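Local coordinates for DMATS type aromatic prenyltransferase (Streptomyces coelicolor, PDB 6ZS0), which probably catalyses transfer of a dimethylallyl group to C5 of the tryptophan indole, as a 5-dimethylallyltryptophan synthase with the ABBA-barrel fold, at residues A[127-137]-A[148-158]; A[274-285]-A[317-328]. One frame throughout, in Å; residues are numbered along the deposited sequence.

Contact 1: A[127-137]-A[148-158]; sequences APQGPLALWCA and VKVYLNPAVGG
Asn153 reaches from the end of strand 148-152 into the bend of 127-137, its CG anti to the backbone N (chi1 180°). There ND2 gives two weak hydrogen bonds, to Gly130 O at 2.9 Å and Leu132 O at 3.1 Å, while OD1 takes the N-H of Ala155 from above the amide plane in an Asx turn; both ends of the amide are thus held. Leu132 crosses Asn153 obliquely, CD2 against its CB at 3.7 Å, and sets CD1 over the centre of the Trp135 indole face. Tyr151 turns its edge to the neighbouring strand, CE1 meeting Ala137 CB at 3.8 Å. On the side of Val150 and Cys136, Leu134 lays CG against Val150 CG1 and runs beside Leu152, pointing the same way. At the far end Val156 CG2 presses on Pro128 CB, tight at 3.4 Å, and Gln129 N bonds to Val156 O. Trp135 pairs with Tyr151 and Ala137 with Lys149 through two backbone hydrogen bonds each. The hairpin continues the barrel sheet, Cys136 bonding to Val82 of strand 77-82 and Val150 to Leu193 of strand 191-195; helix 91-109 packs on Pro128, Ala133 and Cys136, and helix 162-175 on Pro154 and Ala155.

Contact 2: A[274-285]-A[317-328]; sequences YIPVRDYVRHDG and PEDGVGLIAYLA
Asp284 pushes its carboxylate into the hollow where 317-328 bends at Gly322 and Leu323. CG stands anti to the carbonyl carbon (chi1 -80°), which carries the group across to two successive backbone N-H groups: Leu323 N meets OD2 on its syn side at 2.8 Å, and Ile324 N meets OD1 from above the carboxylate plane at 2.9 Å. Water 3 joins OD1 to Ile324 O and Gly322 N, and Arg315 forms a salt bridge with OD2. With an alanine here, the N-H groups of Leu323 and Ile324 would probably lose their acceptors and Arg315 its carboxylate mate. The backbone of Asp284 is held as well, its N bonding to Gly320 O at 2.9 Å. Beside it the His283 ring lies with one face against Glu318 CA, a CH-pi contact offset toward the ring rim.

Arg278 bends at chi3 and lays its guanidinium flat on the bare backbone of Gly322, whose CA sits over the centre of one face, 3.5 Å from CZ; a side chain pointing there would clash with NH2. Val277 CG1 sits in the notch formed by Ile324 CG2, 3.6 Å away, and Leu327 CG, 4.0 Å away. Farther along, Pro276, centre of an inverse gamma turn, sets CA over the Tyr326 ring face and CB against its CE2. Tyr274 CD1 rests on Ala328 CB at 3.7 Å.

Paired hydrogen bonds between Ile275 and Leu327 make the two segments neighbouring antiparallel strands here. The chain leaves strand 270-275, enters helix 284-297 with His283 as N-cap residue, passes through helix 303-312 and returns as strand 324-332: a helical connection between neighbouring antiparallel strands, in keeping with the alpha-beta-beta-alpha order that gives the ABBA barrel its name.

Overall arrangement
Contact 1 and contact 2 belong to the same closed antiparallel barrel, on opposite sides of the chain's centre. Their centres are 25 Å apart and their nearest atoms about 6 Å, without touching. Each joins strands adjacent in the sheet, but by different connections: 127-137 and 148-158 belong to a hairpin with only 10 residues and no helix between the segments, whereas contact 2 bridges a longer, largely helical stretch of 31 residues. Along the chain they follow in series. In this family the substrates bind inside the barrel, so the strand portions of both contacts probably form part of the wall round that chamber, with helices packed outside.

Contact 1: A[127-137]-A[148-158]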
loop_
_atom_site.group_PDB
_atom_site.type_symbol
_atom_site.label_atom_id
_atom_site.label_comp_id
_atom_site.label_asym_id
_atom_site.label_seq_id
_atom_site.Cartn_x
_atom_site.Cartn_y
_atom_site.Cartn_z
ATOM N N ALA A 127 -18.279 4.843 -16.832
ATOM C CA ALA A 127 -19.110 4.198 -15.790
ATOM C C ALA A 127 -18.281 3.154 -15.047
ATOM O O ALA A 127 -18.713 2.010 -14.888
ATOM C CB ALA A 127 -20.326 3.583 -16.423
ATOM N N PRO A 128 -17.073 3.502 -14.550
ATOM C CA PRO A 128 -16.275 2.564 -13.771
ATOM C C PRO A 128 -16.953 2.221 -12.445
ATOM O O PRO A 128 -17.663 3.056 -11.890
ATOM C CB PRO A 128 -14.973 3.330 -13.509
ATOM C CG PRO A 128 -15.405 4.763 -13.512
ATOM C CD PRO A 128 -16.417 4.819 -14.647
ATOM N N GLN A 129 -16.713 1.015 -11.969
ATOM C CA GLN A 129 -17.160 0.540 -10.648
ATOM C C GLN A 129 -15.999 0.661 -9.665
ATOM O O GLN A 129 -14.820 0.637 -10.106
ATOM C CB GLN A 129 -17.716 -0.865 -10.797
ATOM C CG GLN A 129 -18.889 -0.871 -11.761
ATOM C CD GLN A 129 -19.565 -2.208 -11.879
ATOM O OE1 GLN A 129 -19.824 -2.886 -10.880
ATOM N NE2 GLN A 129 -19.862 -2.585 -13.112
ATOM N N GLY A 130 -16.333 0.839 -8.393
ATOM C CA GLY A 130 -15.371 1.073 -7.302
ATOM C C GLY A 130 -14.589 -0.199 -7.029
ATOM O O GLY A 130 -14.770 -1.211 -7.712
ATOM N N PRO A 131 -13.776 -0.238 -5.971
ATOM C CA PRO A 131 -13.630 0.869 -5.013
ATOM C C PRO A 131 -12.563 1.944 -5.285
ATOM O O PRO A 131 -12.410 2.854 -4.486
ATOM C CB PRO A 131 -13.243 0.070 -3.760
ATOM C CG PRO A 131 -12.406 -1.028 -4.314
ATOM C CD PRO A 131 -13.132 -1.471 -5.540
ATOM N N LEU A 132 -11.849 1.836 -6.393
ATOM C CA LEU A 132 -10.820 2.812 -6.795
ATOM C C LEU A 132 -10.774 2.871 -8.311
ATOM O O LEU A 132 -11.270 1.922 -8.980
ATOM C CB LEU A 132 -9.449 2.434 -6.194
ATOM C CG LEU A 132 -8.658 1.329 -6.906
ATOM C CD1 LEU A 132 -7.138 1.437 -6.648
ATOM C CD2 LEU A 132 -9.163 -0.026 -6.493
ATOM N N ALA A 133 -10.192 3.946 -8.843
ATOM C CA ALA A 133 -9.795 4.088 -10.254
ATOM C C ALA A 133 -8.271 4.057 -10.388
ATOM O O ALA A 133 -7.778 3.368 -11.268
ATOM C CB ALA A 133 -10.375 5.358 -10.831
ATOM N N LEU A 134 -7.550 4.798 -9.556
ATOM C CA LEU A 134 -6.074 4.897 -9.702
ATOM C C LEU A 134 -5.486 5.427 -8.420
ATOM O O LEU A 134 -5.869 6.526 -7.970
ATOM C CB LEU A 134 -5.717 5.807 -10.881
ATOM C CG LEU A 134 -4.235 5.812 -11.277
ATOM C CD1 LEU A 134 -4.111 6.096 -12.765
ATOM C CD2 LEU A 134 -3.425 6.810 -10.431
ATOM N N TRP A 135 -4.579 4.674 -7.834
ATOM C CA TRP A 135 -3.738 5.142 -6.727
ATOM C C TRP A 135 -2.301 5.128 -7.222
ATOM O O TRP A 135 -1.978 4.375 -8.136
ATOM C CB TRP A 135 -3.862 4.270 -5.477
ATOM C CG TRP A 135 -5.229 4.210 -4.871
ATOM C CD1 TRP A 135 -6.286 5.059 -5.071
ATOM C CD2 TRP A 135 -5.673 3.236 -3.915
ATOM N NE1 TRP A 135 -7.341 4.678 -4.292
ATOM C CE2 TRP A 135 -6.994 3.558 -3.586
ATOM C CE3 TRP A 135 -5.078 2.119 -3.336
ATOM C CZ2 TRP A 135 -7.734 2.786 -2.696
ATOM C CZ3 TRP A 135 -5.811 1.365 -2.452
ATOM C CH2 TRP A 135 -7.097 1.713 -2.121
ATOM N N CYS A 136 -1.504 5.956 -6.601
ATOM C CA CYS A 136 -0.070 6.087 -6.874
ATOM C C CYS A 136 0.696 5.877 -5.572
ATOM O O CYS A 136 0.332 6.492 -4.565
ATOM C CB CYS A 136 0.200 7.441 -7.496
ATOM S SG CYS A 136 1.920 7.623 -8.002
ATOM N N ALA A 137 1.724 5.019 -5.594
ATOM C CA ALA A 137 2.671 4.915 -4.467
ATOM C C ALA A 137 4.016 5.474 -4.925
ATOM O O ALA A 137 4.488 5.121 -6.012
ATOM C CB ALA A 137 2.819 3.504 -4.016
ATOM N N VAL A 148 7.948 5.124 -8.801
ATOM C CA VAL A 148 6.494 5.350 -9.004
ATOM C C VAL A 148 5.810 4.014 -9.296
ATOM O O VAL A 148 6.232 3.305 -10.201
ATOM C CB VAL A 148 6.248 6.382 -10.109
ATOM C CG1 VAL A 148 4.774 6.546 -10.425
ATOM C CG2 VAL A 148 6.875 7.724 -9.749
ATOM N N LYS A 149 4.760 3.705 -8.546
ATOM C CA LYS A 149 3.944 2.500 -8.718
ATOM C C LYS A 149 2.506 2.977 -8.902
ATOM O O LYS A 149 2.110 3.849 -8.126
ATOM C CB LYS A 149 4.064 1.632 -7.470
ATOM C CG LYS A 149 3.530 0.217 -7.592
ATOM C CD LYS A 149 3.976 -0.664 -6.442
ATOM C CE LYS A 149 5.381 -0.355 -5.977
ATOM N NZ LYS A 149 5.941 -1.447 -5.144
ATOM N N VAL A 150 1.802 2.456 -9.888
ATOM C CA VAL A 150 0.380 2.774 -10.131
ATOM C C VAL A 150 -0.470 1.550 -9.839
ATOM O O VAL A 150 -0.139 0.488 -10.343
ATOM C CB VAL A 150 0.199 3.265 -11.575
ATOM C CG1 VAL A 150 -1.232 3.596 -11.880
ATOM C CG2 VAL A 150 1.091 4.468 -11.799
ATOM N N TYR A 151 -1.564 1.747 -9.083
ATOM C CA TYR A 151 -2.554 0.718 -8.690
ATOM C C TYR A 151 -3.844 0.964 -9.452
ATOM O O TYR A 151 -4.352 2.075 -9.415
ATOM C CB TYR A 151 -2.811 0.778 -7.194
ATOM C CG TYR A 151 -1.665 0.319 -6.344
ATOM C CD1 TYR A 151 -0.614 1.165 -6.068
ATOM C CD2 TYR A 151 -1.640 -0.962 -5.822
ATOM C CE1 TYR A 151 0.451 0.745 -5.279
ATOM C CE2 TYR A 151 -0.579 -1.396 -5.045
ATOM C CZ TYR A 151 0.465 -0.543 -4.784
ATOM O OH TYR A 151 1.500 -0.947 -3.983
ATOM N N LEU A 152 -4.301 -0.070 -10.138
ATOM C CA LEU A 152 -5.535 -0.049 -10.945
ATOM C C LEU A 152 -6.485 -1.135 -10.447
ATOM O O LEU A 152 -6.045 -2.007 -9.657
ATOM C CB LEU A 152 -5.157 -0.252 -12.406
ATOM C CG LEU A 152 -4.126 0.715 -12.970
ATOM C CD1 LEU A 152 -3.629 0.230 -14.303
ATOM C CD2 LEU A 152 -4.741 2.097 -13.095
ATOM N N ASN A 153 -7.739 -1.063 -10.871
ATOM C CA ASN A 153 -8.881 -1.856 -10.319
ATOM C C ASN A 153 -9.355 -2.915 -11.307
ATOM O O ASN A 153 -10.073 -2.587 -12.250
ATOM C CB ASN A 153 -10.041 -0.919 -10.007
ATOM C CG ASN A 153 -11.246 -1.636 -9.445
ATOM O OD1 ASN A 153 -11.178 -2.812 -9.097
ATOM N ND2 ASN A 153 -12.353 -0.924 -9.366
ATOM N N PRO A 154 -8.967 -4.199 -11.148
ATOM C CA PRO A 154 -9.452 -5.252 -12.038
ATOM C C PRO A 154 -10.986 -5.394 -12.058
ATOM O O PRO A 154 -11.498 -5.983 -13.040
ATOM C CB PRO A 154 -8.775 -6.500 -11.461
ATOM C CG PRO A 154 -7.522 -5.971 -10.842
ATOM C CD PRO A 154 -7.980 -4.700 -10.179
ATOM N N ALA A 155 -11.693 -4.942 -11.012
ATOM C CA ALA A 155 -13.165 -5.040 -10.868
ATOM C C ALA A 155 -13.859 -3.794 -11.416
ATOM O O ALA A 155 -15.070 -3.627 -11.130
ATOM C CB ALA A 155 -13.552 -5.271 -9.434
ATOM N N VAL A 156 -13.169 -2.962 -12.206
ATOM C CA VAL A 156 -13.730 -1.677 -12.723
ATOM C C VAL A 156 -14.994 -1.938 -13.560
ATOM O O VAL A 156 -15.856 -1.046 -13.601
ATOM C CB VAL A 156 -12.687 -0.870 -13.528
ATOM C CG1 VAL A 156 -12.190 -1.602 -14.753
ATOM C CG2 VAL A 156 -13.233 0.485 -13.904
ATOM N N GLY A 157 -15.067 -3.083 -14.242
ATOM C CA GLY A 157 -16.252 -3.503 -15.029
ATOM C C GLY A 157 -17.113 -4.537 -14.321
ATOM O O GLY A 157 -17.939 -5.183 -15.001
ATOM N N GLY A 158 -16.944 -4.692 -13.013
ATOM C CA GLY A 158 -17.632 -5.693 -12.177
ATOM C C GLY A 158 -16.714 -6.827 -11.801
ATOM O O GLY A 158 -15.793 -7.129 -12.576
HETATM O O HOH W 1 -16.258 -3.494 -8.741
HETATM O O HOH W 2 -8.685 1.153 -12.481
#

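Contact 2: A[274-285]-A[317-328]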
loop_
_atom_site.group_PDB
_atom_site.type_symbol
_atom_site.label_atom_id
_atom_site.label_comp_id
_atom_site.label_asym_id
_atom_site.label_seq_id
_atom_site.Cartn_x
_atom_site.Cartn_y
_atom_site.Cartn_z
ATOM N N TYR A 274 0.133 -10.048 2.862
ATOM C CA TYR A 274 -0.358 -8.883 3.641
ATOM C C TYR A 274 -1.394 -9.377 4.656
ATOM O O TYR A 274 -2.400 -10.029 4.265
ATOM C CB TYR A 274 -1.017 -7.846 2.729
ATOM C CG TYR A 274 -0.148 -7.310 1.613
ATOM C CD1 TYR A 274 0.524 -6.096 1.731
ATOM C CD2 TYR A 274 -0.013 -8.013 0.428
ATOM C CE1 TYR A 274 1.334 -5.616 0.700
ATOM C CE2 TYR A 274 0.759 -7.532 -0.619
ATOM C CZ TYR A 274 1.458 -6.352 -0.477
ATOM O OH TYR A 274 2.258 -5.902 -1.500
ATOM N N ILE A 275 -1.158 -9.099 5.927
ATOM C CA ILE A 275 -2.112 -9.403 7.018
ATOM C C ILE A 275 -2.643 -8.089 7.593
ATOM O O ILE A 275 -1.867 -7.266 8.068
ATOM C CB ILE A 275 -1.435 -10.271 8.097
ATOM C CG1 ILE A 275 -0.832 -11.567 7.538
ATOM C CG2 ILE A 275 -2.404 -10.543 9.228
ATOM C CD1 ILE A 275 -1.776 -12.461 6.876
ATOM N N PRO A 276 -3.978 -7.893 7.618
ATOM C CA PRO A 276 -4.593 -6.694 8.205
ATOM C C PRO A 276 -4.573 -6.763 9.744
ATOM O O PRO A 276 -5.615 -6.942 10.389
ATOM C CB PRO A 276 -5.999 -6.715 7.609
ATOM C CG PRO A 276 -6.292 -8.165 7.416
ATOM C CD PRO A 276 -4.971 -8.790 7.018
ATOM N N VAL A 277 -3.384 -6.532 10.296
ATOM C CA VAL A 277 -3.112 -6.745 11.750
ATOM C C VAL A 277 -4.066 -5.888 12.594
ATOM O O VAL A 277 -4.397 -6.309 13.699
ATOM C CB VAL A 277 -1.641 -6.458 12.082
ATOM C CG1 VAL A 277 -1.250 -5.046 11.803
ATOM C CG2 VAL A 277 -1.302 -6.801 13.527
ATOM N N ARG A 278 -4.540 -4.741 12.083
ATOM C CA ARG A 278 -5.419 -3.845 12.878
ATOM C C ARG A 278 -6.690 -4.561 13.289
ATOM O O ARG A 278 -7.343 -4.104 14.235
ATOM C CB ARG A 278 -5.752 -2.525 12.161
ATOM C CG ARG A 278 -6.530 -2.642 10.858
ATOM C CD ARG A 278 -6.966 -1.258 10.414
ATOM N NE ARG A 278 -7.955 -0.775 11.367
ATOM C CZ ARG A 278 -8.301 0.509 11.578
ATOM N NH1 ARG A 278 -9.195 0.786 12.499
ATOM N NH2 ARG A 278 -7.769 1.477 10.882
ATOM N N ASP A 279 -7.122 -5.602 12.554
ATOM C CA ASP A 279 -8.364 -6.347 12.865
ATOM C C ASP A 279 -8.114 -7.424 13.923
ATOM O O ASP A 279 -9.072 -7.998 14.352
ATOM C CB ASP A 279 -8.944 -6.996 11.612
ATOM C CG ASP A 279 -9.548 -6.024 10.634
ATOM O OD1 ASP A 279 -9.605 -4.815 10.948
ATOM O OD2 ASP A 279 -10.053 -6.509 9.598
ATOM N N TYR A 280 -6.872 -7.621 14.368
ATOM C CA TYR A 280 -6.492 -8.835 15.158
ATOM C C TYR A 280 -5.789 -8.444 16.455
ATOM O O TYR A 280 -5.199 -9.338 17.082
ATOM C CB TYR A 280 -5.616 -9.783 14.316
ATOM C CG TYR A 280 -6.333 -10.252 13.072
ATOM C CD1 TYR A 280 -7.504 -10.967 13.158
ATOM C CD2 TYR A 280 -5.854 -9.955 11.811
ATOM C CE1 TYR A 280 -8.211 -11.352 12.035
ATOM C CE2 TYR A 280 -6.521 -10.355 10.668
ATOM C CZ TYR A 280 -7.705 -11.067 10.777
ATOM O OH TYR A 280 -8.428 -11.431 9.674
ATOM N N VAL A 281 -5.847 -7.179 16.847
ATOM C CA VAL A 281 -5.156 -6.671 18.062
ATOM C C VAL A 281 -6.138 -5.878 18.917
ATOM O O VAL A 281 -7.107 -5.363 18.376
ATOM C CB VAL A 281 -3.971 -5.781 17.683
ATOM C CG1 VAL A 281 -2.901 -6.570 16.974
ATOM C CG2 VAL A 281 -4.416 -4.589 16.857
ATOM N N ARG A 282 -5.807 -5.701 20.197
ATOM C CA ARG A 282 -6.562 -4.802 21.106
ATOM C C ARG A 282 -6.207 -3.350 20.807
ATOM O O ARG A 282 -7.057 -2.503 21.002
ATOM C CB ARG A 282 -6.212 -5.079 22.566
ATOM C CG ARG A 282 -6.554 -6.470 23.050
ATOM C CD ARG A 282 -6.078 -6.660 24.492
ATOM N NE ARG A 282 -6.503 -7.927 25.086
ATOM C CZ ARG A 282 -5.885 -9.104 24.930
ATOM N NH1 ARG A 282 -6.372 -10.184 25.527
ATOM N NH2 ARG A 282 -4.801 -9.202 24.168
ATOM N N HIS A 283 -4.964 -3.080 20.418
ATOM C CA HIS A 283 -4.448 -1.704 20.233
ATOM C C HIS A 283 -3.134 -1.744 19.467
ATOM O O HIS A 283 -2.576 -2.847 19.237
ATOM C CB HIS A 283 -4.327 -0.956 21.584
ATOM C CG HIS A 283 -3.557 -1.706 22.616
ATOM N ND1 HIS A 283 -2.208 -1.895 22.511
ATOM C CD2 HIS A 283 -3.950 -2.326 23.757
ATOM C CE1 HIS A 283 -1.779 -2.593 23.560
ATOM N NE2 HIS A 283 -2.832 -2.865 24.337
ATOM N N ASP A 284 -2.638 -0.579 19.095
ATOM C CA ASP A 284 -1.387 -0.464 18.318
ATOM C C ASP A 284 -0.174 -0.869 19.147
ATOM O O ASP A 284 0.859 -1.199 18.545
ATOM C CB ASP A 284 -1.252 0.942 17.733
ATOM C CG ASP A 284 -2.095 1.064 16.492
ATOM O OD1 ASP A 284 -1.823 0.272 15.559
ATOM O OD2 ASP A 284 -2.968 1.942 16.455
ATOM N N GLY A 285 -0.262 -0.891 20.471
ATOM C CA GLY A 285 0.850 -1.453 21.275
ATOM C C GLY A 285 1.093 -2.913 20.910
ATOM O O GLY A 285 2.269 -3.334 20.752
ATOM N N PRO A 317 0.306 4.453 21.411
ATOM C CA PRO A 317 -0.159 3.284 20.664
ATOM C C PRO A 317 -1.244 2.486 21.399
ATOM O O PRO A 317 -2.149 2.015 20.749
ATOM C CB PRO A 317 1.130 2.473 20.489
ATOM C CG PRO A 317 2.181 3.545 20.372
ATOM C CD PRO A 317 1.770 4.568 21.403
ATOM N N GLU A 318 -1.158 2.403 22.732
ATOM C CA GLU A 318 -2.042 1.569 23.583
ATOM C C GLU A 318 -3.443 2.187 23.688
ATOM O O GLU A 318 -4.331 1.495 24.207
ATOM C CB GLU A 318 -1.442 1.409 24.984
ATOM C CG GLU A 318 -0.137 0.638 24.995
ATOM C CD GLU A 318 1.153 1.371 24.619
ATOM O OE1 GLU A 318 2.196 0.681 24.525
ATOM O OE2 GLU A 318 1.126 2.615 24.395
ATOM N N ASP A 319 -3.627 3.433 23.232
ATOM C CA ASP A 319 -4.881 4.211 23.414
ATOM C C ASP A 319 -5.716 4.179 22.145
ATOM O O ASP A 319 -6.693 4.915 22.089
ATOM C CB ASP A 319 -4.593 5.664 23.802
ATOM C CG ASP A 319 -4.143 5.800 25.234
ATOM O OD1 ASP A 319 -4.424 4.887 26.008
ATOM O OD2 ASP A 319 -3.500 6.810 25.547
ATOM N N GLY A 320 -5.352 3.362 21.164
ATOM C CA GLY A 320 -6.179 3.199 19.965
ATOM C C GLY A 320 -5.709 2.038 19.120
ATOM O O GLY A 320 -4.777 1.333 19.522
ATOM N N VAL A 321 -6.316 1.885 17.963
ATOM C CA VAL A 321 -5.964 0.799 17.018
ATOM C C VAL A 321 -5.950 1.400 15.621
ATOM O O VAL A 321 -6.574 2.462 15.423
ATOM C CB VAL A 321 -6.961 -0.359 17.158
ATOM C CG1 VAL A 321 -8.346 0.047 16.692
ATOM C CG2 VAL A 321 -6.477 -1.588 16.423
ATOM N N GLY A 322 -5.233 0.787 14.691
ATOM C CA GLY A 322 -5.299 1.151 13.273
ATOM C C GLY A 322 -4.087 1.903 12.790
ATOM O O GLY A 322 -3.934 1.982 11.585
ATOM N N LEU A 323 -3.234 2.425 13.673
ATOM C CA LEU A 323 -2.014 3.127 13.214
ATOM C C LEU A 323 -1.158 2.168 12.391
ATOM O O LEU A 323 -0.680 2.567 11.326
ATOM C CB LEU A 323 -1.238 3.700 14.395
ATOM C CG LEU A 323 -1.914 4.895 15.064
ATOM C CD1 LEU A 323 -1.108 5.371 16.263
ATOM C CD2 LEU A 323 -2.132 6.015 14.065
ATOM N N ILE A 324 -0.981 0.934 12.850
ATOM C CA ILE A 324 -0.421 -0.124 11.972
ATOM C C ILE A 324 -1.606 -0.858 11.352
ATOM O O ILE A 324 -2.283 -1.610 12.054
ATOM C CB ILE A 324 0.534 -1.061 12.717
ATOM C CG1 ILE A 324 1.717 -0.303 13.297
ATOM C CG2 ILE A 324 0.973 -2.181 11.782
ATOM C CD1 ILE A 324 2.643 -1.158 14.143
ATOM N N ALA A 325 -1.878 -0.623 10.073
ATOM C CA ALA A 325 -3.041 -1.183 9.363
ATOM C C ALA A 325 -2.727 -2.611 8.883
ATOM O O ALA A 325 -3.535 -3.512 9.103
ATOM C CB ALA A 325 -3.421 -0.308 8.218
ATOM N N TYR A 326 -1.602 -2.791 8.217
ATOM C CA TYR A 326 -1.167 -4.108 7.709
ATOM C C TYR A 326 0.294 -4.334 8.082
ATOM O O TYR A 326 1.069 -3.374 8.185
ATOM C CB TYR A 326 -1.262 -4.220 6.183
ATOM C CG TYR A 326 -2.645 -4.312 5.596
ATOM C CD1 TYR A 326 -3.471 -3.213 5.514
ATOM C CD2 TYR A 326 -3.124 -5.516 5.104
ATOM C CE1 TYR A 326 -4.745 -3.312 4.964
ATOM C CE2 TYR A 326 -4.370 -5.628 4.524
ATOM C CZ TYR A 326 -5.205 -4.529 4.477
ATOM O OH TYR A 326 -6.458 -4.669 3.913
ATOM N N LEU A 327 0.658 -5.593 8.183
ATOM C CA LEU A 327 2.048 -6.062 8.140
ATOM C C LEU A 327 2.200 -6.966 6.929
ATOM O O LEU A 327 1.277 -7.692 6.605
ATOM C CB LEU A 327 2.384 -6.835 9.415
ATOM C CG LEU A 327 2.463 -6.016 10.697
ATOM C CD1 LEU A 327 2.746 -6.924 11.876
ATOM C CD2 LEU A 327 3.472 -4.897 10.598
ATOM N N ALA A 328 3.359 -6.961 6.300
ATOM C CA ALA A 328 3.597 -7.780 5.103
ATOM C C ALA A 328 4.995 -8.392 5.184
ATOM O O ALA A 328 5.937 -7.721 5.668
ATOM C CB ALA A 328 3.453 -6.977 3.834
HETATM O O HOH W 3 -3.232 -1.685 14.628
#